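Local coordinates for crispr-associated protein Cas5, dvulg subtype (Xanthomonas oryzae pv. oryzae, PDB 3VZI) that probably acts as a Cas5d endoribonuclease, cutting CRISPR RNA precursors in the CRISPR-mediated immune system of the bacterium, at residues I32-A37 with W189-I194; V54-Q59 with A119-M124. All coordinates share one frame; numbering follows the deposited sequence.

Contact 1 (I32-A37 with W189-I194); sequences IITPSA and WMLHDI
M190 reaches the loop ahead of helix 35-45 with its methyl end: CE packs against I32 CG1 (3.8 Å) and T34 CG2 (3.8 Å), and the I32 and M190 side chains cross at about a right angle. The bend at its thioether, chi3 -75°, brings CE close to I32 O. L191 comes next, its CD2 branch lying 3.4 Å from S36 OG, while its carbonyl oxygen faces P35 CD. At H192 the side chain starts away from the helix, yet P35 CG sits over one face of the imidazole; NE2 is hydrogen-bonded to P217 O, and F205 meets the ring edge-to-face. The backbone O of H192 takes a weak hydrogen bond from S36 N (3.2 Å, 130° at the hydrogen). S36 N belongs to the first turn, where T34 is the N-cap: its OG1 accepts from A37 N (3.0 Å). D193 lies beside S36, its carboxylate placed less surely, and forms a salt bridge with R39 farther along the helix. The contact thus sets the start of helix 35-45 against the end of strand 184-194, which pairs with strand 202-210, while I33 turns the other way onto strands 51-60 and 114-124.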
loop_
_atom_site.group_PDB
_atom_site.type_symbol
_atom_site.label_atom_id
_atom_site.label_comp_id
_atom_site.label_asym_id
_atom_site.label_seq_id
_atom_site.Cartn_x
_atom_site.Cartn_y
_atom_site.Cartn_z
ATOM N N ILE A 32 4.859 -2.664 -6.353
ATOM C CA ILE A 32 5.005 -3.016 -4.938
ATOM C C ILE A 32 4.266 -2.013 -4.044
ATOM O O ILE A 32 3.971 -0.888 -4.482
ATOM C CB ILE A 32 6.494 -3.057 -4.508
ATOM C CG1 ILE A 32 7.108 -1.638 -4.530
ATOM C CG2 ILE A 32 7.273 -4.024 -5.375
ATOM C CD1 ILE A 32 8.403 -1.483 -3.754
ATOM N N ILE A 33 3.987 -2.398 -2.792
ATOM C CA ILE A 33 3.426 -1.447 -1.809
ATOM C C ILE A 33 4.271 -0.169 -1.786
ATOM O O ILE A 33 5.525 -0.222 -1.853
ATOM C CB ILE A 33 3.349 -2.075 -0.387
ATOM C CG1 ILE A 33 2.546 -1.193 0.600
ATOM C CG2 ILE A 33 4.744 -2.483 0.111
ATOM C CD1 ILE A 33 2.407 -1.756 2.024
ATOM N N THR A 34 3.572 0.967 -1.745
ATOM C CA THR A 34 4.176 2.288 -1.596
ATOM C C THR A 34 4.473 2.544 -0.133
ATOM O O THR A 34 3.835 1.910 0.757
ATOM C CB THR A 34 3.174 3.366 -2.023
ATOM O OG1 THR A 34 2.010 3.306 -1.181
ATOM C CG2 THR A 34 2.771 3.232 -3.495
ATOM N N PRO A 35 5.392 3.490 0.164
ATOM C CA PRO A 35 5.614 3.864 1.590
ATOM C C PRO A 35 4.353 4.402 2.270
ATOM O O PRO A 35 4.085 4.024 3.403
ATOM C CB PRO A 35 6.686 4.952 1.511
ATOM C CG PRO A 35 7.457 4.589 0.297
ATOM C CD PRO A 35 6.419 4.075 -0.705
ATOM N N SER A 36 3.562 5.236 1.588
ATOM C CA SER A 36 2.346 5.771 2.213
ATOM C C SER A 36 1.354 4.688 2.568
ATOM O O SER A 36 0.814 4.704 3.666
ATOM C CB SER A 36 1.664 6.891 1.394
ATOM O OG SER A 36 1.173 6.421 0.162
ATOM N N ALA A 37 1.109 3.731 1.665
ATOM C CA ALA A 37 0.263 2.599 2.058
ATOM C C ALA A 37 0.876 1.776 3.244
ATOM O O ALA A 37 0.128 1.317 4.105
ATOM C CB ALA A 37 -0.065 1.724 0.864
ATOM N N TRP A 189 10.159 5.159 -11.010
ATOM C CA TRP A 189 9.480 6.150 -10.224
ATOM C C TRP A 189 8.172 5.664 -9.693
ATOM O O TRP A 189 7.390 4.966 -10.410
ATOM C CB TRP A 189 9.266 7.394 -11.035
ATOM C CG TRP A 189 10.510 8.196 -11.249
ATOM C CD1 TRP A 189 11.264 8.267 -12.398
ATOM C CD2 TRP A 189 11.186 9.090 -10.301
ATOM N NE1 TRP A 189 12.312 9.122 -12.247
ATOM C CE2 TRP A 189 12.330 9.657 -11.026
ATOM C CE3 TRP A 189 10.971 9.466 -8.984
ATOM C CZ2 TRP A 189 13.212 10.563 -10.442
ATOM C CZ3 TRP A 189 11.870 10.383 -8.407
ATOM C CH2 TRP A 189 12.967 10.915 -9.124
ATOM N N MET A 190 7.925 6.046 -8.435
ATOM C CA MET A 190 6.706 5.686 -7.762
ATOM C C MET A 190 6.393 6.644 -6.615
ATOM O O MET A 190 7.290 7.368 -6.113
ATOM C CB MET A 190 6.783 4.233 -7.272
ATOM C CG MET A 190 7.705 3.977 -6.103
ATOM S SD MET A 190 7.717 2.204 -5.763
ATOM C CE MET A 190 6.101 2.041 -4.973
ATOM N N LEU A 191 5.109 6.666 -6.233
ATOM C CA LEU A 191 4.653 7.478 -5.120
ATOM C C LEU A 191 5.450 7.138 -3.890
ATOM O O LEU A 191 5.600 5.984 -3.556
ATOM C CB LEU A 191 3.183 7.202 -4.838
ATOM C CG LEU A 191 2.599 7.932 -3.626
ATOM C CD1 LEU A 191 2.277 9.393 -3.941
ATOM C CD2 LEU A 191 1.383 7.164 -3.143
ATOM N N HIS A 192 5.970 8.153 -3.222
ATOM C CA HIS A 192 6.744 7.961 -2.005
ATOM C C HIS A 192 5.777 8.040 -0.882
ATOM O O HIS A 192 5.547 7.075 -0.188
ATOM C CB HIS A 192 7.811 9.041 -1.869
ATOM C CG HIS A 192 8.668 8.900 -0.634
ATOM N ND1 HIS A 192 8.435 9.602 0.501
ATOM C CD2 HIS A 192 9.781 8.090 -0.374
ATOM C CE1 HIS A 192 9.343 9.256 1.432
ATOM N NE2 HIS A 192 10.168 8.331 0.894
ATOM N N ASP A 193 5.193 9.215 -0.708
ATOM C CA ASP A 193 4.236 9.486 0.336
ATOM C C ASP A 193 3.702 10.880 0.089
ATOM O O ASP A 193 4.202 11.625 -0.740
ATOM C CB ASP A 193 4.890 9.400 1.710
ATOM C CG ASP A 193 3.899 9.111 2.831
ATOM O OD1 ASP A 193 4.356 8.816 3.962
ATOM O OD2 ASP A 193 2.672 9.188 2.594
ATOM N N ILE A 194 2.672 11.208 0.837
ATOM C CA ILE A 194 1.891 12.411 0.675
ATOM C C ILE A 194 2.468 13.513 1.579
ATOM O O ILE A 194 3.070 13.221 2.604
ATOM C CB ILE A 194 0.438 12.006 0.993
ATOM C CG1 ILE A 194 -0.346 11.829 -0.313
ATOM C CG2 ILE A 194 -0.205 12.875 2.070
ATOM C CD1 ILE A 194 -1.130 10.536 -0.328
#

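Contact 2 (V54-Q59 with A119-M124); sequences VVDSIQ and AAHFEM
V54 and H121 form a hydrogen-bonded antiparallel pair: V54 N gives to H121 O (2.6 Å) and H121 N returns a bond to V54 O (2.9 Å). V55 and A120 follow as a non-hydrogen-bonded pair, and then the register slips by one residue. A119 O is shared by D56 N and S57 N, at 2.8 Å and 3.1 Å. A119 N closes the ladder onto S57 O. D56 and S57 both face A119, a classic beta bulge.

The side-chain polar contact is a His-carboxylate bond at the bulge. H121 ND1 donates to D56 OD2 (2.9 Å, 152° at the hydrogen), using the syn lone pair of OD2, which lies 15° out of the imidazole plane. Carboxylate and imidazole are nearly coplanar, 11° apart. Across the ring, NE2 makes a weak hydrogen bond to E123 OE1.

Apolar contacts fill in around this pair. V54 lies alongside H121 and presents CB to one face of the imidazole, 4.0 Å above its plane and offset toward the rim; CG1, anti to the backbone N, approaches CE1. On the other face of the sheet V55 CG2 only grazes A120 CB (4.5 Å).

V55 and A120 face helix 35-45 through A38 and L42. The two strands are neighbours within the five-stranded antiparallel sheet, flanked by strands 7-13 and 213-215, and F122 packs against helix 134-146.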
loop_
_atom_site.group_PDB
_atom_site.type_symbol
_atom_site.label_atom_id
_atom_site.label_comp_id
_atom_site.label_asym_id
_atom_site.label_seq_id
_atom_site.Cartn_x
_atom_site.Cartn_y
_atom_site.Cartn_z
ATOM N N VAL A 54 7.508 6.430 10.498
ATOM C CA VAL A 54 8.417 6.568 9.359
ATOM C C VAL A 54 8.803 5.196 8.837
ATOM O O VAL A 54 9.343 4.394 9.592
ATOM C CB VAL A 54 9.670 7.396 9.727
ATOM C CG1 VAL A 54 10.827 7.114 8.789
ATOM C CG2 VAL A 54 9.350 8.886 9.712
ATOM N N VAL A 55 8.531 4.943 7.554
ATOM C CA VAL A 55 8.901 3.705 6.869
ATOM C C VAL A 55 10.331 3.783 6.371
ATOM O O VAL A 55 10.673 4.707 5.646
ATOM C CB VAL A 55 7.962 3.420 5.682
ATOM C CG1 VAL A 55 8.447 2.242 4.869
ATOM C CG2 VAL A 55 6.557 3.131 6.187
ATOM N N ASP A 56 11.159 2.805 6.755
ATOM C CA ASP A 56 12.586 2.782 6.425
ATOM C C ASP A 56 12.876 1.870 5.241
ATOM O O ASP A 56 13.732 2.187 4.391
ATOM C CB ASP A 56 13.389 2.280 7.613
ATOM C CG ASP A 56 13.034 2.997 8.918
ATOM O OD1 ASP A 56 13.206 4.215 8.998
ATOM O OD2 ASP A 56 12.596 2.343 9.885
ATOM N N SER A 57 12.208 0.712 5.196
ATOM C CA SER A 57 12.395 -0.214 4.075
ATOM C C SER A 57 11.263 -1.213 3.916
ATOM O O SER A 57 10.547 -1.504 4.856
ATOM C CB SER A 57 13.718 -0.936 4.188
ATOM O OG SER A 57 13.564 -2.080 4.988
ATOM N N ILE A 58 11.096 -1.703 2.698
ATOM C CA ILE A 58 10.079 -2.698 2.355
ATOM C C ILE A 58 10.816 -3.900 1.772
ATOM O O ILE A 58 11.712 -3.735 0.963
ATOM C CB ILE A 58 9.153 -2.144 1.267
ATOM C CG1 ILE A 58 8.252 -1.049 1.846
ATOM C CG2 ILE A 58 8.339 -3.245 0.587
ATOM C CD1 ILE A 58 8.058 0.093 0.868
ATOM N N GLN A 59 10.455 -5.102 2.182
ATOM C CA GLN A 59 11.049 -6.327 1.641
ATOM C C GLN A 59 9.954 -7.011 0.864
ATOM O O GLN A 59 8.910 -7.303 1.420
ATOM C CB GLN A 59 11.481 -7.235 2.778
ATOM C CG GLN A 59 12.042 -8.565 2.341
ATOM C CD GLN A 59 13.528 -8.521 2.111
ATOM O OE1 GLN A 59 14.288 -7.977 2.930
ATOM N NE2 GLN A 59 13.965 -9.093 0.990
ATOM N N ALA A 119 9.650 -2.399 7.450
ATOM C CA ALA A 119 10.558 -1.999 8.535
ATOM C C ALA A 119 10.387 -0.515 8.742
ATOM O O ALA A 119 10.686 0.274 7.829
ATOM C CB ALA A 119 11.987 -2.300 8.190
ATOM N N ALA A 120 9.910 -0.132 9.931
ATOM C CA ALA A 120 9.584 1.242 10.208
ATOM C C ALA A 120 9.929 1.564 11.637
ATOM O O ALA A 120 10.244 0.676 12.412
ATOM C CB ALA A 120 8.101 1.436 10.009
ATOM N N HIS A 121 9.831 2.839 11.989
ATOM C CA HIS A 121 9.874 3.277 13.370
ATOM C C HIS A 121 9.015 4.508 13.450
ATOM O O HIS A 121 8.592 5.025 12.409
ATOM C CB HIS A 121 11.310 3.579 13.815
ATOM C CG HIS A 121 11.956 4.692 13.053
ATOM N ND1 HIS A 121 12.628 4.486 11.891
ATOM C CD2 HIS A 121 12.011 6.063 13.310
ATOM C CE1 HIS A 121 13.079 5.679 11.420
ATOM N NE2 HIS A 121 12.699 6.644 12.293
ATOM N N PHE A 122 8.730 4.987 14.664
ATOM C CA PHE A 122 8.100 6.308 14.809
ATOM C C PHE A 122 8.984 7.297 15.519
ATOM O O PHE A 122 9.854 6.912 16.311
ATOM C CB PHE A 122 6.745 6.237 15.524
ATOM C CG PHE A 122 6.802 5.646 16.915
ATOM C CD1 PHE A 122 6.599 4.278 17.113
ATOM C CD2 PHE A 122 7.000 6.469 18.030
ATOM C CE1 PHE A 122 6.618 3.746 18.385
ATOM C CE2 PHE A 122 7.011 5.939 19.300
ATOM C CZ PHE A 122 6.829 4.577 19.479
ATOM N N GLU A 123 8.752 8.571 15.227
ATOM C CA GLU A 123 9.371 9.670 15.954
ATOM C C GLU A 123 8.254 10.381 16.725
ATOM O O GLU A 123 7.131 10.510 16.212
ATOM C CB GLU A 123 10.095 10.632 14.996
ATOM C CG GLU A 123 11.381 10.067 14.382
ATOM C CD GLU A 123 11.776 10.701 13.025
ATOM O OE1 GLU A 123 11.980 9.957 12.031
ATOM O OE2 GLU A 123 11.904 11.949 12.948
ATOM N N MET A 124 8.561 10.799 17.959
ATOM C CA MET A 124 7.681 11.655 18.764
ATOM C C MET A 124 7.512 13.003 18.091
ATOM O O MET A 124 8.489 13.566 17.602
ATOM C CB MET A 124 8.264 11.896 20.165
ATOM C CG MET A 124 8.497 10.646 20.994
ATOM S SD MET A 124 7.109 9.505 20.943
ATOM C CE MET A 124 5.895 10.462 21.850
#

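From the N terminus, the chain enters contact 1 at 32-37, runs through helix 35-45 and turns directly into strand 51-60, the first half of contact 2. Contact 2 closes when strand 114-124 returns beside it; contact 1 closes much later, when strand 184-194 reaches the helix start. Contact 2 is therefore nested inside the loop of contact 1, and the two do not cross. Their centres are about 13 Å apart, yet they touch: I33 CG2 packs on I58 CG2 (3.7 Å), and P35 O approaches V55 CG2. Helix 35-45 thus bridges the five-stranded sheet and the separate two-stranded 184-194/202-210 hairpin, all within the Cas5 family region.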